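PDB 6NZ1: design construct XXA_GVDQ from Synthetic construct, which has no known natural function and was computationally designed as a helical homotrimer, one of a set of closely related proteins that adopt two divergent folds. Local coordinates for residues 48-51 / 52-56. Numbering follows the deposited sequence.
Sequences EAIR and AIVEN
Ile50 and Val54, one helical turn apart, meet through their CG2 methyls, the CG2 atoms lying 4.2 Å from each other. Val54 reaches back because its CG2 stands beside the backbone N while CG1 is anti to that nitrogen (chi1 161°); the same methyl comes within 3.2 Å of Ile50 O, the carbonyl that accepts the Val54 N-H. That bond is the most bent of the four crossing here, with 149° at the hydrogen. Ile53 follows another route: its CG1 and CD1 extend outward from the helix, CG1 passing 3.4 Å from Ala49 O, and Ile53 N donates to that same oxygen at 2.8 Å. The Ala52 methyl rests against the backbone, its CB 3.4 Å from Ala49 O. Four successive i to i+4 bonds mark this as alpha-helix, and the residues fall near the middle of helix 29-73, the long central helix that lies between helices 6-25 and 78-94 along the chain. In the homotrimer Ile50 packs on Ile50 of the second subunit and Ile53 on Ile53 of the third, consistent with a coiled-coil-like core of three central helices. Asn56, buried, is bonded through OD1 to Glu96 N and through ND2 to Ser94 O of the second subunit. On the more exposed face Glu55 lays its CG 3.2 Å from Arg51 O, whose bond from Glu55 N is nearly straight at 178°. Opposite charges there approach without touching, Arg51 NE standing 4.6 Å from Glu55 OE2, although the end of Arg51 is less certainly placed.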
ATOM      1  N   GLU B  48      -3.503  -4.291  -7.565  1.00 22.77           N
ATOM      2  CA  GLU B  48      -4.733  -4.613  -6.849  1.00 26.86           C
ATOM      3  C   GLU B  48      -4.563  -4.405  -5.353  1.00 25.31           C
ATOM      4  O   GLU B  48      -5.460  -3.885  -4.683  1.00 25.69           O
ATOM      5  CB  GLU B  48      -5.157  -6.053  -7.123  1.00 32.59           C
ATOM      6  CG  GLU B  48      -5.673  -6.311  -8.513  1.00 37.21           C
ATOM      7  CD  GLU B  48      -6.800  -5.389  -8.912  1.00 39.89           C
ATOM      8  OE1 GLU B  48      -7.972  -5.780  -8.741  1.00 42.77           O
ATOM      9  OE2 GLU B  48      -6.522  -4.280  -9.415  1.00 40.70           O
ATOM     10  N   ALA B  49      -3.418  -4.804  -4.812  1.00 18.41           N
ATOM     11  CA  ALA B  49      -3.171  -4.611  -3.396  1.00 17.88           C
ATOM     12  C   ALA B  49      -3.174  -3.132  -3.028  1.00 19.80           C
ATOM     13  O   ALA B  49      -3.778  -2.737  -2.022  1.00 18.89           O
ATOM     14  CB  ALA B  49      -1.847  -5.262  -3.006  1.00 17.87           C
ATOM     15  N   ILE B  50      -2.486  -2.301  -3.811  1.00 20.37           N
ATOM     16  CA  ILE B  50      -2.392  -0.879  -3.497  1.00 18.87           C
ATOM     17  C   ILE B  50      -3.766  -0.226  -3.544  1.00 18.12           C
ATOM     18  O   ILE B  50      -4.083   0.634  -2.719  1.00 18.80           O
ATOM     19  CB  ILE B  50      -1.397  -0.193  -4.451  1.00 22.43           C
ATOM     20  CG1 ILE B  50       0.011  -0.630  -4.075  1.00 23.63           C
ATOM     21  CG2 ILE B  50      -1.534   1.317  -4.385  1.00 22.75           C
ATOM     22  CD1 ILE B  50       1.100  -0.057  -4.925  1.00 25.03           C
ATOM     23  N   ARG B  51      -4.606  -0.626  -4.500  1.00 17.89           N
ATOM     24  CA  ARG B  51      -5.958  -0.079  -4.570  1.00 22.53           C
ATOM     25  C   ARG B  51      -6.755  -0.423  -3.318  1.00 20.36           C
ATOM     26  O   ARG B  51      -7.458   0.425  -2.764  1.00 19.02           O
ATOM     27  CB  ARG B  51      -6.667  -0.602  -5.817  1.00 25.51           C
ATOM     28  CG  ARG B  51      -6.014  -0.156  -7.137  1.00 33.05           C
ATOM     29  CD  ARG B  51      -7.015  -0.054  -8.315  1.00 35.71           C
ATOM     30  NE  ARG B  51      -8.280  -0.705  -8.006  1.00 38.55           N
ATOM     31  CZ  ARG B  51      -8.698  -1.824  -8.575  1.00 41.96           C
ATOM     32  NH1 ARG B  51      -7.957  -2.412  -9.506  1.00 41.25           N
ATOM     33  NH2 ARG B  51      -9.858  -2.348  -8.212  1.00 43.42           N
ATOM     34  N   ALA B  52      -6.654  -1.671  -2.865  1.00 21.65           N
ATOM     35  CA  ALA B  52      -7.280  -2.073  -1.616  1.00 22.44           C
ATOM     36  C   ALA B  52      -6.742  -1.259  -0.453  1.00 23.24           C
ATOM     37  O   ALA B  52      -7.508  -0.726   0.352  1.00 20.91           O
ATOM     38  CB  ALA B  52      -7.050  -3.560  -1.386  1.00 23.30           C
ATOM     39  N   ILE B  53      -5.426  -1.143  -0.348  1.00 17.84           N
ATOM     40  CA  ILE B  53      -4.846  -0.399   0.765  1.00 17.82           C
ATOM     41  C   ILE B  53      -5.323   1.047   0.759  1.00 17.82           C
ATOM     42  O   ILE B  53      -5.561   1.644   1.809  1.00 17.81           O
ATOM     43  CB  ILE B  53      -3.314  -0.509   0.707  1.00 17.82           C
ATOM     44  CG1 ILE B  53      -2.891  -1.911   1.144  1.00 17.81           C
ATOM     45  CG2 ILE B  53      -2.677   0.533   1.554  1.00 17.80           C
ATOM     46  CD1 ILE B  53      -1.460  -2.226   0.866  1.00 18.17           C
ATOM     47  N   VAL B  54      -5.475   1.629  -0.419  1.00 18.09           N
ATOM     48  CA  VAL B  54      -5.900   3.017  -0.510  1.00 23.93           C
ATOM     49  C   VAL B  54      -7.355   3.167  -0.066  1.00 25.32           C
ATOM     50  O   VAL B  54      -7.697   4.067   0.711  1.00 20.11           O
ATOM     51  CB  VAL B  54      -5.671   3.509  -1.950  1.00 27.81           C
ATOM     52  CG1 VAL B  54      -6.482   4.730  -2.250  1.00 29.73           C
ATOM     53  CG2 VAL B  54      -4.183   3.763  -2.189  1.00 28.58           C
ATOM     54  N   GLU B  55      -8.240   2.323  -0.588  1.00 21.06           N
ATOM     55  CA  GLU B  55      -9.613   2.322  -0.110  1.00 23.48           C
ATOM     56  C   GLU B  55      -9.651   2.088   1.389  1.00 19.38           C
ATOM     57  O   GLU B  55     -10.393   2.756   2.115  1.00 22.15           O
ATOM     58  CB  GLU B  55     -10.416   1.252  -0.837  1.00 27.58           C
ATOM     59  CG  GLU B  55     -10.462   1.448  -2.341  1.00 34.40           C
ATOM     60  CD  GLU B  55     -11.128   0.284  -3.074  1.00 40.49           C
ATOM     61  OE1 GLU B  55     -11.904  -0.448  -2.421  1.00 42.46           O
ATOM     62  OE2 GLU B  55     -10.881   0.105  -4.293  1.00 41.12           O
ATOM     63  N   ASN B  56      -8.836   1.155   1.873  1.00 17.93           N
ATOM     64  CA  ASN B  56      -8.768   0.896   3.302  1.00 18.17           C
ATOM     65  C   ASN B  56      -8.484   2.181   4.068  1.00 17.81           C
ATOM     66  O   ASN B  56      -9.170   2.507   5.040  1.00 18.92           O
ATOM     67  CB  ASN B  56      -7.679  -0.138   3.607  1.00 17.81           C
ATOM     68  CG  ASN B  56      -8.040  -1.578   3.203  1.00 17.81           C
ATOM     69  OD1 ASN B  56      -7.212  -2.465   3.339  1.00 17.81           O
ATOM     70  ND2 ASN B  56      -9.240  -1.811   2.733  1.00 17.83           N
TER